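Local coordinates for extracellular solute-binding protein family 5 (Brucella melitensis, PDB 4ONY) that probably binds peptides or related solutes in the periplasm and delivers them to an ABC transporter for uptake, at residues A[134-139]-A[189-194]; A[214-219]-A[245-250]; A[353-358]-A[546-551]. One frame throughout, in Å; residues are numbered along the deposited sequence.

Contact 1. Residues A[134-139]-A[189-194]; sequences DDVLFT and MPVLPK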
ATOM      1  N   ASP A 134       9.532 -20.701 -23.988  0.50 22.30           N
ATOM      2  CA  ASP A 134       8.231 -20.965 -24.538  0.50 23.03           C
ATOM      3  C   ASP A 134       7.095 -20.730 -23.505  0.50 21.75           C
ATOM      4  O   ASP A 134       6.048 -20.208 -23.855  0.50 21.59           O
ATOM      5  CB  ASP A 134       8.180 -22.373 -25.096  0.50 24.45           C
ATOM      6  CG  ASP A 134       7.033 -22.558 -26.019  0.50 26.15           C
ATOM      7  OD1 ASP A 134       6.986 -21.844 -27.044  0.50 27.32           O
ATOM      8  OD2 ASP A 134       6.186 -23.409 -25.709  0.50 27.51           O
ATOM      9  N   ASP A 135       7.308 -21.094 -22.243  1.00 20.94           N
ATOM     10  CA  ASP A 135       6.318 -20.756 -21.166  1.00 20.08           C
ATOM     11  C   ASP A 135       6.108 -19.252 -21.032  1.00 19.75           C
ATOM     12  O   ASP A 135       4.956 -18.789 -20.848  1.00 20.98           O
ATOM     13  CB  ASP A 135       6.732 -21.328 -19.804  1.00 19.23           C
ATOM     14  CG  ASP A 135       6.655 -22.850 -19.759  1.00 19.59           C
ATOM     15  OD1 ASP A 135       5.598 -23.417 -20.157  1.00 19.34           O
ATOM     16  OD2 ASP A 135       7.651 -23.490 -19.296  1.00 19.16           O
ATOM     17  N   VAL A 136       7.189 -18.469 -21.122  1.00 19.66           N
ATOM     18  CA  VAL A 136       7.081 -17.005 -21.038  1.00 19.34           C
ATOM     19  C   VAL A 136       6.254 -16.478 -22.203  1.00 20.27           C
ATOM     20  O   VAL A 136       5.343 -15.674 -22.016  1.00 19.73           O
ATOM     21  CB  VAL A 136       8.453 -16.313 -21.045  1.00 19.71           C
ATOM     22  CG1 VAL A 136       8.299 -14.782 -20.979  1.00 19.16           C
ATOM     23  CG2 VAL A 136       9.335 -16.823 -19.913  1.00 19.65           C
ATOM     24  N   LEU A 137       6.557 -16.936 -23.415  1.00 21.28           N
ATOM     25  CA  LEU A 137       5.830 -16.444 -24.579  1.00 22.53           C
ATOM     26  C   LEU A 137       4.361 -16.795 -24.458  1.00 22.21           C
ATOM     27  O   LEU A 137       3.485 -15.966 -24.758  1.00 22.56           O
ATOM     28  CB  LEU A 137       6.392 -17.014 -25.909  1.00 23.37           C
ATOM     29  CG  LEU A 137       7.844 -16.708 -26.282  1.00 24.41           C
ATOM     30  CD1 LEU A 137       8.198 -17.288 -27.646  1.00 26.06           C
ATOM     31  CD2 LEU A 137       8.104 -15.217 -26.281  1.00 24.32           C
ATOM     32  N   PHE A 138       4.100 -18.045 -24.066  1.00 21.84           N
ATOM     33  CA  PHE A 138       2.746 -18.511 -23.870  1.00 21.18           C
ATOM     34  C   PHE A 138       2.019 -17.623 -22.864  1.00 20.06           C
ATOM     35  O   PHE A 138       0.848 -17.256 -23.068  1.00 20.34           O
ATOM     36  CB  PHE A 138       2.785 -19.955 -23.380  1.00 21.61           C
ATOM     37  CG  PHE A 138       1.519 -20.420 -22.740  1.00 20.89           C
ATOM     38  CD1 PHE A 138       0.455 -20.832 -23.506  1.00 21.76           C
ATOM     39  CD2 PHE A 138       1.430 -20.514 -21.375  1.00 20.73           C
ATOM     40  CE1 PHE A 138      -0.711 -21.295 -22.899  1.00 21.84           C
ATOM     41  CE2 PHE A 138       0.261 -20.957 -20.761  1.00 20.31           C
ATOM     42  CZ  PHE A 138      -0.803 -21.323 -21.518  1.00 20.63           C
ATOM     43  N   THR A 139       2.712 -17.289 -21.787  1.00 18.99           N
ATOM     44  CA  THR A 139       2.142 -16.483 -20.694  1.00 18.10           C
ATOM     45  C   THR A 139       1.600 -15.156 -21.190  1.00 17.56           C
ATOM     46  O   THR A 139       0.471 -14.789 -20.859  1.00 16.59           O
ATOM     47  CB  THR A 139       3.173 -16.227 -19.555  1.00 17.84           C
ATOM     48  OG1 THR A 139       3.570 -17.467 -18.946  1.00 18.21           O
ATOM     49  CG2 THR A 139       2.575 -15.345 -18.486  1.00 17.59           C
ATOM     50  N   MET A 189       4.261  -9.762 -13.282  1.00 16.33           N
ATOM     51  CA  MET A 189       3.625 -10.731 -14.141  1.00 16.02           C
ATOM     52  C   MET A 189       4.115 -12.111 -13.716  1.00 15.72           C
ATOM     53  O   MET A 189       5.279 -12.280 -13.401  1.00 15.92           O
ATOM     54  CB  MET A 189       3.992 -10.512 -15.616  1.00 16.92           C
ATOM     55  CG  MET A 189       3.300  -9.336 -16.288  1.00 17.45           C
ATOM     56  SD  MET A 189       1.510  -9.610 -16.393  1.00 18.04           S
ATOM     57  CE  MET A 189       1.386 -10.239 -18.058  1.00 17.76           C
ATOM     58  N   PRO A 190       3.236 -13.097 -13.738  1.00 15.75           N
ATOM     59  CA  PRO A 190       3.689 -14.464 -13.503  1.00 15.92           C
ATOM     60  C   PRO A 190       4.385 -15.068 -14.691  1.00 16.34           C
ATOM     61  O   PRO A 190       4.455 -14.437 -15.769  1.00 17.04           O
ATOM     62  CB  PRO A 190       2.380 -15.186 -13.248  1.00 15.91           C
ATOM     63  CG  PRO A 190       1.439 -14.507 -14.204  1.00 16.06           C
ATOM     64  CD  PRO A 190       1.813 -13.051 -14.094  1.00 15.85           C
ATOM     65  N   VAL A 191       4.932 -16.271 -14.487  1.00 16.18           N
ATOM     66  CA  VAL A 191       5.183 -17.175 -15.567  1.00 16.32           C
ATOM     67  C   VAL A 191       4.280 -18.389 -15.337  1.00 16.57           C
ATOM     68  O   VAL A 191       4.270 -18.976 -14.252  1.00 16.89           O
ATOM     69  CB  VAL A 191       6.684 -17.565 -15.679  1.00 16.60           C
ATOM     70  CG1 VAL A 191       6.909 -18.445 -16.900  1.00 17.07           C
ATOM     71  CG2 VAL A 191       7.541 -16.329 -15.795  1.00 16.20           C
ATOM     72  N   LEU A 192       3.555 -18.754 -16.398  1.00 17.28           N
ATOM     73  CA  LEU A 192       2.568 -19.828 -16.443  1.00 17.64           C
ATOM     74  C   LEU A 192       3.072 -21.035 -17.257  1.00 18.08           C
ATOM     75  O   LEU A 192       3.822 -20.872 -18.222  1.00 18.14           O
ATOM     76  CB  LEU A 192       1.284 -19.340 -17.120  1.00 17.84           C
ATOM     77  CG  LEU A 192       0.637 -18.109 -16.498  1.00 18.18           C
ATOM     78  CD1 LEU A 192      -0.659 -17.724 -17.185  1.00 18.52           C
ATOM     79  CD2 LEU A 192       0.358 -18.315 -14.998  1.00 17.82           C
ATOM     80  N   PRO A 193       2.662 -22.250 -16.876  1.00 18.31           N
ATOM     81  CA  PRO A 193       3.094 -23.482 -17.551  1.00 19.05           C
ATOM     82  C   PRO A 193       2.254 -23.867 -18.772  1.00 19.87           C
ATOM     83  O   PRO A 193       1.125 -24.363 -18.608  1.00 19.95           O
ATOM     84  CB  PRO A 193       2.923 -24.543 -16.469  1.00 18.71           C
ATOM     85  CG  PRO A 193       1.818 -24.035 -15.616  1.00 18.08           C
ATOM     86  CD  PRO A 193       1.909 -22.536 -15.654  1.00 18.14           C
ATOM     87  N   LYS A 194       2.800 -23.665 -19.975  1.00 20.77           N
ATOM     88  CA  LYS A 194       2.114 -24.026 -21.210  1.00 22.19           C
ATOM     89  C   LYS A 194       1.658 -25.471 -21.183  1.00 23.07           C
ATOM     90  O   LYS A 194       0.517 -25.756 -21.564  1.00 22.54           O
ATOM     91  CB  LYS A 194       3.029 -23.861 -22.409  1.00 24.47           C
ATOM     92  CG  LYS A 194       2.316 -24.032 -23.742  1.00 26.86           C
ATOM     93  CD  LYS A 194       3.253 -23.745 -24.894  1.00 29.10           C
ATOM     94  CE  LYS A 194       2.526 -23.802 -26.214  1.00 32.88           C
ATOM     95  NZ  LYS A 194       3.509 -23.580 -27.319  1.00 36.04           N
TER
HETATM   96  O   HOH W   1       4.742 -20.535 -26.912  1.00 42.43           O
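One face of the Phe138 ring is covered by Lys194, whose CA lies 3.7 Å from the ring centroid and 18° off the normal, a CH-pi contact; CB and CG of the lysine continue over the ring toward CG and CD1. At the ring's edge, near its plane, stands Leu192 O, beside CD2. With CG anti to the backbone N (chi1 162°), Phe138 reaches from helix 133-146 to the loop 189-194. The extended lysine then runs on past Phe138 CB, and in the conformer described NZ meets Asp134 OD2 in a salt bridge at 3.1 Å, on the syn lone pair, while a water donates to Asp134 OD1. Asp134 is also modelled in a second conformer, so this outer pairing and its water are less certain.

Further in, side chains of the helix accept two N-H groups of the loop. Lys194 N gives Asp135 OD1 a 2.8 Å bond on the anti side of the carboxylate, while Asp135 OD2 accepts from Trp125 NE1 and Thr132 N. Leu192 N meets Thr139 OG1 at 2.9 Å, nearly straight at 166°. The same hydroxyl donates to Asp135 O, which Thr139 N approaches from the opposite face.

Threonine suits its place because one oxygen both accepts and donates, and lysine because its methylenes can lie on the ring while its ammonium reaches the acid. Asp135, buried with three N-H donors around its carboxylate, is probably stabilised as the anion.

Contact 2. Residues A[214-219]-A[245-250]; sequences GPYVVA and GFNNFD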
ATOM      1  N   GLY A 214       6.568 -22.230  -7.908  1.00 15.54           N
ATOM      2  CA  GLY A 214       6.872 -21.838  -6.562  1.00 15.90           C
ATOM      3  C   GLY A 214       7.140 -22.972  -5.583  1.00 16.18           C
ATOM      4  O   GLY A 214       6.946 -24.125  -5.899  1.00 16.26           O
ATOM      5  N   PRO A 215       7.610 -22.625  -4.384  1.00 16.55           N
ATOM      6  CA  PRO A 215       8.014 -23.587  -3.355  1.00 16.87           C
ATOM      7  C   PRO A 215       6.902 -24.393  -2.695  1.00 17.03           C
ATOM      8  O   PRO A 215       7.189 -25.431  -2.118  1.00 17.00           O
ATOM      9  CB  PRO A 215       8.705 -22.704  -2.310  1.00 17.09           C
ATOM     10  CG  PRO A 215       8.168 -21.311  -2.527  1.00 16.48           C
ATOM     11  CD  PRO A 215       7.940 -21.225  -3.998  1.00 16.58           C
ATOM     12  N   TYR A 216       5.657 -23.931  -2.785  1.00 16.21           N
ATOM     13  CA  TYR A 216       4.523 -24.601  -2.162  1.00 16.36           C
ATOM     14  C   TYR A 216       3.539 -25.109  -3.202  1.00 16.45           C
ATOM     15  O   TYR A 216       3.287 -24.413  -4.191  1.00 16.79           O
ATOM     16  CB  TYR A 216       3.843 -23.645  -1.171  1.00 16.22           C
ATOM     17  CG  TYR A 216       4.695 -23.314   0.018  1.00 15.85           C
ATOM     18  CD1 TYR A 216       4.716 -24.146   1.118  1.00 16.34           C
ATOM     19  CD2 TYR A 216       5.510 -22.199   0.028  1.00 15.97           C
ATOM     20  CE1 TYR A 216       5.525 -23.868   2.223  1.00 16.48           C
ATOM     21  CE2 TYR A 216       6.339 -21.903   1.129  1.00 16.22           C
ATOM     22  CZ  TYR A 216       6.335 -22.745   2.222  1.00 16.28           C
ATOM     23  OH  TYR A 216       7.141 -22.501   3.312  1.00 16.65           O
ATOM     24  N   VAL A 217       3.031 -26.327  -3.015  1.00 16.99           N
ATOM     25  CA  VAL A 217       1.967 -26.840  -3.848  1.00 17.88           C
ATOM     26  C   VAL A 217       0.656 -26.797  -3.059  1.00 18.36           C
ATOM     27  O   VAL A 217       0.642 -26.801  -1.824  1.00 18.27           O
ATOM     28  CB  VAL A 217       2.239 -28.266  -4.340  1.00 19.34           C
ATOM     29  CG1 VAL A 217       3.580 -28.337  -5.073  1.00 19.78           C
ATOM     30  CG2 VAL A 217       2.235 -29.271  -3.200  1.00 19.69           C
ATOM     31  N   VAL A 218      -0.446 -26.741  -3.779  1.00 18.45           N
ATOM     32  CA  VAL A 218      -1.752 -26.754  -3.173  1.00 18.42           C
ATOM     33  C   VAL A 218      -2.096 -28.201  -2.856  1.00 18.98           C
ATOM     34  O   VAL A 218      -2.351 -28.976  -3.743  1.00 18.77           O
ATOM     35  CB  VAL A 218      -2.784 -26.116  -4.130  1.00 18.66           C
ATOM     36  CG1 VAL A 218      -4.183 -26.261  -3.578  1.00 18.59           C
ATOM     37  CG2 VAL A 218      -2.430 -24.652  -4.384  1.00 18.14           C
ATOM     38  N   ALA A 219      -2.090 -28.554  -1.568  1.00 19.71           N
ATOM     39  CA  ALA A 219      -2.310 -29.918  -1.110  1.00 20.62           C
ATOM     40  C   ALA A 219      -3.788 -30.225  -0.872  1.00 21.77           C
ATOM     41  O   ALA A 219      -4.216 -31.346  -1.062  1.00 22.55           O
ATOM     42  CB  ALA A 219      -1.547 -30.141   0.172  1.00 21.34           C
ATOM     43  N   GLY A 245      16.835 -18.595   3.561  1.00 15.91           N
ATOM     44  CA  GLY A 245      16.030 -18.222   4.751  1.00 16.02           C
ATOM     45  C   GLY A 245      14.547 -17.888   4.539  1.00 15.29           C
ATOM     46  O   GLY A 245      13.883 -17.366   5.448  1.00 15.41           O
ATOM     47  N   PHE A 246      14.012 -18.188   3.348  1.00 14.88           N
ATOM     48  CA  PHE A 246      12.596 -18.104   3.086  1.00 14.03           C
ATOM     49  C   PHE A 246      12.033 -19.538   2.984  1.00 14.58           C
ATOM     50  O   PHE A 246      12.780 -20.518   2.909  1.00 14.24           O
ATOM     51  CB  PHE A 246      12.329 -17.386   1.748  1.00 14.18           C
ATOM     52  CG  PHE A 246      12.602 -15.878   1.752  1.00 13.92           C
ATOM     53  CD1 PHE A 246      11.816 -15.030   2.473  1.00 13.70           C
ATOM     54  CD2 PHE A 246      13.612 -15.340   0.969  1.00 14.32           C
ATOM     55  CE1 PHE A 246      12.047 -13.652   2.473  1.00 14.09           C
ATOM     56  CE2 PHE A 246      13.837 -13.967   0.935  1.00 14.79           C
ATOM     57  CZ  PHE A 246      13.039 -13.111   1.680  1.00 14.05           C
ATOM     58  N   ASN A 247      10.716 -19.642   2.974  1.00 14.43           N
ATOM     59  CA  ASN A 247      10.034 -20.908   2.757  1.00 15.19           C
ATOM     60  C   ASN A 247      10.378 -21.927   3.816  1.00 15.39           C
ATOM     61  O   ASN A 247      10.641 -23.074   3.513  1.00 14.73           O
ATOM     62  CB  ASN A 247      10.373 -21.457   1.355  1.00 15.35           C
ATOM     63  CG  ASN A 247      10.182 -20.414   0.276  1.00 15.54           C
ATOM     64  OD1 ASN A 247       9.176 -19.696   0.262  1.00 15.00           O
ATOM     65  ND2 ASN A 247      11.129 -20.339  -0.651  1.00 15.47           N
ATOM     66  N   ASN A 248      10.379 -21.480   5.062  1.00 15.66           N
ATOM     67  CA  ASN A 248      10.854 -22.293   6.145  1.00 16.23           C
ATOM     68  C   ASN A 248       9.797 -23.271   6.672  1.00 16.33           C
ATOM     69  O   ASN A 248      10.136 -24.347   7.165  1.00 16.60           O
ATOM     70  CB  ASN A 248      11.380 -21.416   7.288  1.00 16.00           C
ATOM     71  CG  ASN A 248      12.455 -20.445   6.830  1.00 16.30           C
ATOM     72  OD1 ASN A 248      13.451 -20.821   6.178  1.00 16.04           O
ATOM     73  ND2 ASN A 248      12.264 -19.174   7.161  1.00 16.12           N
ATOM     74  N   PHE A 249       8.537 -22.886   6.610  1.00 16.45           N
ATOM     75  CA  PHE A 249       7.468 -23.773   7.032  1.00 16.96           C
ATOM     76  C   PHE A 249       7.318 -24.880   6.000  1.00 17.57           C
ATOM     77  O   PHE A 249       7.354 -24.611   4.802  1.00 18.40           O
ATOM     78  CB  PHE A 249       6.164 -23.007   7.212  1.00 16.53           C
ATOM     79  CG  PHE A 249       6.256 -21.899   8.227  1.00 16.31           C
ATOM     80  CD1 PHE A 249       6.370 -22.205   9.575  1.00 16.56           C
ATOM     81  CD2 PHE A 249       6.249 -20.566   7.828  1.00 15.69           C
ATOM     82  CE1 PHE A 249       6.479 -21.213  10.527  1.00 16.18           C
ATOM     83  CE2 PHE A 249       6.348 -19.579   8.759  1.00 15.89           C
ATOM     84  CZ  PHE A 249       6.470 -19.899  10.122  1.00 16.08           C
ATOM     85  N   ASP A 250       7.168 -26.111   6.450  1.00 18.24           N
ATOM     86  CA  ASP A 250       6.915 -27.191   5.516  1.00 19.58           C
ATOM     87  C   ASP A 250       5.443 -27.276   5.099  1.00 19.20           C
ATOM     88  O   ASP A 250       5.105 -27.984   4.168  1.00 17.91           O
ATOM     89  CB  ASP A 250       7.446 -28.541   6.013  1.00 21.18           C
ATOM     90  CG  ASP A 250       6.874 -28.966   7.340  1.00 23.90           C
ATOM     91  OD1 ASP A 250       5.742 -28.578   7.689  1.00 28.01           O
ATOM     92  OD2 ASP A 250       7.553 -29.735   8.055  1.00 26.01           O
TER
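The four-stranded mixed sheet of this solute-binding protein has strand 216-222 at one outer edge, and the contact joins the start of that strand to the loop 245-250 leading into strand 251-257 of the same sheet. Strand 226-231 lies between the two strands, so the bridge is made by a side chain, that of Tyr216. Its hydroxyl donates to Phe249 O over 2.6 Å, in the carbonyl plane and on a lone pair, with a C=O...OH angle of 137°. Phe249 O also lies in the plane of the tyrosine ring, at its edge, 3.2 Å from CE1. Tyrosine fits here because it is long enough to cross to the loop and carries a donor at its tip.

The loop is held from other sides too: Arg231 NH1 donates to Asn247 O and, weakly, to Asn248 O, and the side chain of Asn248 binds Lys43 NZ through OD1 and Trp590 O through ND2. Asn247, with positive phi (61°), a conformation asparagine tolerates well, directs its side chain at Pro215. Its ND2 is bound to Gln243 OE1, which helps fix the amide. Ring and amide planes of Tyr216 and Asn247 stand 77° apart, and OD1 lies near the plane of the ring, 3.7 Å from CE2. The same OD1 sits 3.4 Å from Pro215 CG, at the tip of the proline ring.

Contact 3. Residues A[353-358]-A[546-551]; sequences QSFWEG and ALDRVL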
ATOM      1  N   GLN A 353       0.825  13.531   9.655  1.00 12.78           N
ATOM      2  CA  GLN A 353       1.125  14.883   9.192  1.00 13.20           C
ATOM      3  C   GLN A 353       1.408  14.992   7.654  1.00 12.46           C
ATOM      4  O   GLN A 353       1.175  16.016   7.104  1.00 12.00           O
ATOM      5  CB  GLN A 353       2.364  15.408   9.925  1.00 14.44           C
ATOM      6  CG  GLN A 353       2.301  15.327  11.440  1.00 15.96           C
ATOM      7  CD  GLN A 353       3.520  15.957  12.065  1.00 17.32           C
ATOM      8  OE1 GLN A 353       3.711  17.143  12.040  1.00 17.31           O
ATOM      9  NE2 GLN A 353       4.405  15.128  12.523  1.00 21.74           N
ATOM     10  N   SER A 354       1.963  13.951   7.044  1.00 12.01           N
ATOM     11  CA  SER A 354       2.422  13.947   5.656  1.00 11.59           C
ATOM     12  C   SER A 354       1.629  12.906   4.859  1.00 11.37           C
ATOM     13  O   SER A 354       1.196  11.900   5.433  1.00 11.08           O
ATOM     14  CB  SER A 354       3.888  13.514   5.645  1.00 11.41           C
ATOM     15  OG  SER A 354       4.416  13.268   4.339  1.00 11.33           O
ATOM     16  N   PHE A 355       1.556  13.116   3.554  1.00 11.26           N
ATOM     17  CA  PHE A 355       1.026  12.114   2.647  1.00 11.93           C
ATOM     18  C   PHE A 355       2.017  10.964   2.406  1.00 11.96           C
ATOM     19  O   PHE A 355       1.647  10.001   1.771  1.00 12.24           O
ATOM     20  CB  PHE A 355       0.598  12.783   1.340  1.00 11.86           C
ATOM     21  CG  PHE A 355      -0.582  13.709   1.512  1.00 12.01           C
ATOM     22  CD1 PHE A 355      -1.847  13.230   1.419  1.00 12.22           C
ATOM     23  CD2 PHE A 355      -0.405  15.026   1.809  1.00 12.75           C
ATOM     24  CE1 PHE A 355      -2.929  14.046   1.586  1.00 12.67           C
ATOM     25  CE2 PHE A 355      -1.482  15.871   2.000  1.00 12.41           C
ATOM     26  CZ  PHE A 355      -2.749  15.381   1.872  1.00 12.32           C
ATOM     27  N   TRP A 356       3.252  11.060   2.936  1.00 12.07           N
ATOM     28  CA  TRP A 356       4.175   9.930   2.947  1.00 12.40           C
ATOM     29  C   TRP A 356       4.674   9.735   4.391  1.00 12.85           C
ATOM     30  O   TRP A 356       5.840   9.443   4.642  1.00 13.20           O
ATOM     31  CB  TRP A 356       5.325  10.112   1.913  1.00 12.18           C
ATOM     32  CG  TRP A 356       4.791   9.891   0.517  1.00 11.80           C
ATOM     33  CD1 TRP A 356       4.701   8.702  -0.162  1.00 12.11           C
ATOM     34  CD2 TRP A 356       4.171  10.870  -0.322  1.00 11.50           C
ATOM     35  NE1 TRP A 356       4.070   8.876  -1.382  1.00 11.82           N
ATOM     36  CE2 TRP A 356       3.726  10.193  -1.509  1.00 11.58           C
ATOM     37  CE3 TRP A 356       3.934  12.241  -0.194  1.00 10.87           C
ATOM     38  CZ2 TRP A 356       3.089  10.846  -2.537  1.00 11.22           C
ATOM     39  CZ3 TRP A 356       3.300  12.898  -1.224  1.00 11.01           C
ATOM     40  CH2 TRP A 356       2.872  12.200  -2.396  1.00 11.07           C
ATOM     41  N   GLU A 357       3.738   9.851   5.322  1.00 13.46           N
ATOM     42  CA  GLU A 357       3.975   9.746   6.758  1.00 14.23           C
ATOM     43  C   GLU A 357       4.880   8.580   7.154  1.00 15.16           C
ATOM     44  O   GLU A 357       4.622   7.426   6.820  1.00 15.10           O
ATOM     45  CB  GLU A 357       2.630   9.586   7.468  1.00 14.62           C
ATOM     46  CG  GLU A 357       2.677   9.478   8.993  1.00 14.97           C
ATOM     47  CD  GLU A 357       3.251  10.701   9.672  1.00 15.11           C
ATOM     48  OE1 GLU A 357       3.047  11.818   9.187  1.00 14.76           O
ATOM     49  OE2 GLU A 357       3.912  10.551  10.722  1.00 15.21           O
ATOM     50  N   GLY A 358       5.874   8.908   7.946  1.00 15.89           N
ATOM     51  CA  GLY A 358       6.771   7.934   8.546  1.00 17.32           C
ATOM     52  C   GLY A 358       7.872   7.456   7.629  1.00 18.15           C
ATOM     53  O   GLY A 358       8.617   6.541   8.012  1.00 21.18           O
ATOM     54  N   ALA A 546       8.485  17.628  -2.511  1.00 11.40           N
ATOM     55  CA  ALA A 546       7.921  18.863  -3.023  1.00 11.85           C
ATOM     56  C   ALA A 546       6.423  18.694  -3.267  1.00 11.64           C
ATOM     57  O   ALA A 546       5.651  19.584  -2.912  1.00 11.63           O
ATOM     58  CB  ALA A 546       8.640  19.297  -4.302  1.00 12.42           C
ATOM     59  N   LEU A 547       6.007  17.529  -3.801  1.00 11.40           N
ATOM     60  CA  LEU A 547       4.582  17.219  -3.959  1.00 11.43           C
ATOM     61  C   LEU A 547       3.903  17.270  -2.593  1.00 11.34           C
ATOM     62  O   LEU A 547       2.877  17.926  -2.427  1.00 11.19           O
ATOM     63  CB  LEU A 547       4.344  15.859  -4.643  1.00 11.57           C
ATOM     64  CG  LEU A 547       2.867  15.430  -4.835  1.00 11.87           C
ATOM     65  CD1 LEU A 547       2.045  16.456  -5.604  1.00 11.98           C
ATOM     66  CD2 LEU A 547       2.762  14.111  -5.574  1.00 12.30           C
ATOM     67  N   ASP A 548       4.510  16.609  -1.605  1.00 11.43           N
ATOM     68  CA  ASP A 548       3.977  16.601  -0.248  1.00 11.09           C
ATOM     69  C   ASP A 548       3.744  18.030   0.256  1.00 10.84           C
ATOM     70  O   ASP A 548       2.675  18.350   0.809  1.00 10.77           O
ATOM     71  CB  ASP A 548       4.918  15.810   0.684  1.00 11.35           C
ATOM     72  CG  ASP A 548       4.301  15.496   2.028  1.00 11.14           C
ATOM     73  OD1 ASP A 548       3.141  15.085   2.057  1.00 11.38           O
ATOM     74  OD2 ASP A 548       5.012  15.555   3.052  1.00 12.06           O
ATOM     75  N   ARG A 549       4.715  18.898   0.021  1.00 10.93           N
ATOM     76  CA  ARG A 549       4.667  20.282   0.524  1.00 10.98           C
ATOM     77  C   ARG A 549       3.499  21.041  -0.094  1.00 10.85           C
ATOM     78  O   ARG A 549       2.789  21.772   0.589  1.00 10.02           O
ATOM     79  CB  ARG A 549       5.953  21.045   0.262  1.00 11.26           C
ATOM     80  CG  ARG A 549       7.164  20.531   1.028  1.00 11.36           C
ATOM     81  CD  ARG A 549       8.401  21.401   0.825  1.00 11.91           C
ATOM     82  NE  ARG A 549       9.604  20.629   1.116  1.00 12.17           N
ATOM     83  CZ  ARG A 549      10.097  20.409   2.337  1.00 12.01           C
ATOM     84  NH1 ARG A 549       9.563  20.954   3.439  1.00 11.43           N
ATOM     85  NH2 ARG A 549      11.121  19.587   2.444  1.00 11.85           N
ATOM     86  N   VAL A 550       3.284  20.813  -1.384  1.00 10.78           N
ATOM     87  CA  VAL A 550       2.193  21.485  -2.066  1.00 11.13           C
ATOM     88  C   VAL A 550       0.821  21.007  -1.568  1.00 10.88           C
ATOM     89  O   VAL A 550      -0.116  21.826  -1.397  1.00 11.13           O
ATOM     90  CB  VAL A 550       2.288  21.300  -3.598  1.00 11.34           C
ATOM     91  CG1 VAL A 550       1.059  21.916  -4.269  1.00 11.51           C
ATOM     92  CG2 VAL A 550       3.592  21.890  -4.146  1.00 11.39           C
ATOM     93  N   LEU A 551       0.706  19.690  -1.353  1.00 10.38           N
ATOM     94  CA  LEU A 551      -0.527  19.101  -0.943  1.00 10.43           C
ATOM     95  C   LEU A 551      -0.912  19.504   0.488  1.00 10.22           C
ATOM     96  O   LEU A 551      -2.071  19.873   0.752  1.00 10.07           O
ATOM     97  CB  LEU A 551      -0.463  17.572  -1.074  1.00 10.56           C
ATOM     98  CG  LEU A 551      -0.359  16.978  -2.457  1.00 10.97           C
ATOM     99  CD1 LEU A 551      -0.145  15.464  -2.386  1.00 11.69           C
ATOM    100  CD2 LEU A 551      -1.609  17.271  -3.298  1.00 11.28           C
TER
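Leu551 and Leu547, one turn apart on helix 537-553, present the apolar surface against which Phe355 and Trp356 of the loop 353-358 pack. Leu551 CD1 lies over one face of the Phe355 ring, offset toward the rim, while Leu551 CB touches Phe355 CE2 at 3.7 Å. The indole comes in with the far end of its six-membered ring: Trp356 CH2 meets Leu547 CD2 at 3.7 Å, and Leu551 CD1 is a looser neighbour. Leucine suits position 551 because CB and CD1 can serve Phe355 while the same CD1 also nears the indole; Leu547 offers its CD2 methyl to the indole alone. Trp503 and Tyr557 extend the cluster, each packed edge-to-face with Phe355.

Between the two aromatic side chains comes Asp548. Its carboxylate is nearly perpendicular to both rings, 85° from Phe355 and 82° from Trp356, and OD1 lies near the plane of each at its edge, where the ring hydrogens carry slight positive charge. With CG anti to the backbone N (chi1 -167°), the acid extends from the helix to the loop backbone. Phe355 N donates to OD1 over 2.9 Å on the syn side. Ser354 OG donates to OD2 at 2.7 Å from above the carboxylate plane, and Ser363 OG is a second partner of OD2. The serine hydroxyl also accepts from Trp356 N at 2.9 Å, closing an ST turn that shapes the loop. Farther out, Glu357 OE1 gathers Gln353 N and Ser354 N, the former at 2.8 Å.

Serine thus links the turn to the helix, since its single oxygen accepts from Trp356 N and donates to Asp548. That acid, buried among aromatic and aliphatic groups, has its charge met by a backbone N-H and two hydroxyl groups, an environment consistent with an ionised carboxylate.

How the contacts relate
Contacts 1 and 2 lie on the same side of the chain's centre, with centres 21 Å apart and nearest atoms about 7 Å apart. They follow in series: the loop that contains 189-194 runs on to Gly214, where contact 2 opens just before strand 216-222. Contact 3 is on the opposite side, its centre 40 Å from that of contact 1 and 39 Å from that of contact 2; its segments are also the most widely separated in sequence. A molecule of 1-ethoxy-2-(2-ethoxyethoxy)ethane, not known to be the natural solute, is bound by Gln222, Gln225, Arg226, Tyr256 and Tyr257. Contact 2 is linked to it through shared strands: 216-222 ends at Gln222, and 245-250 leads into 251-257, which carries both tyrosines.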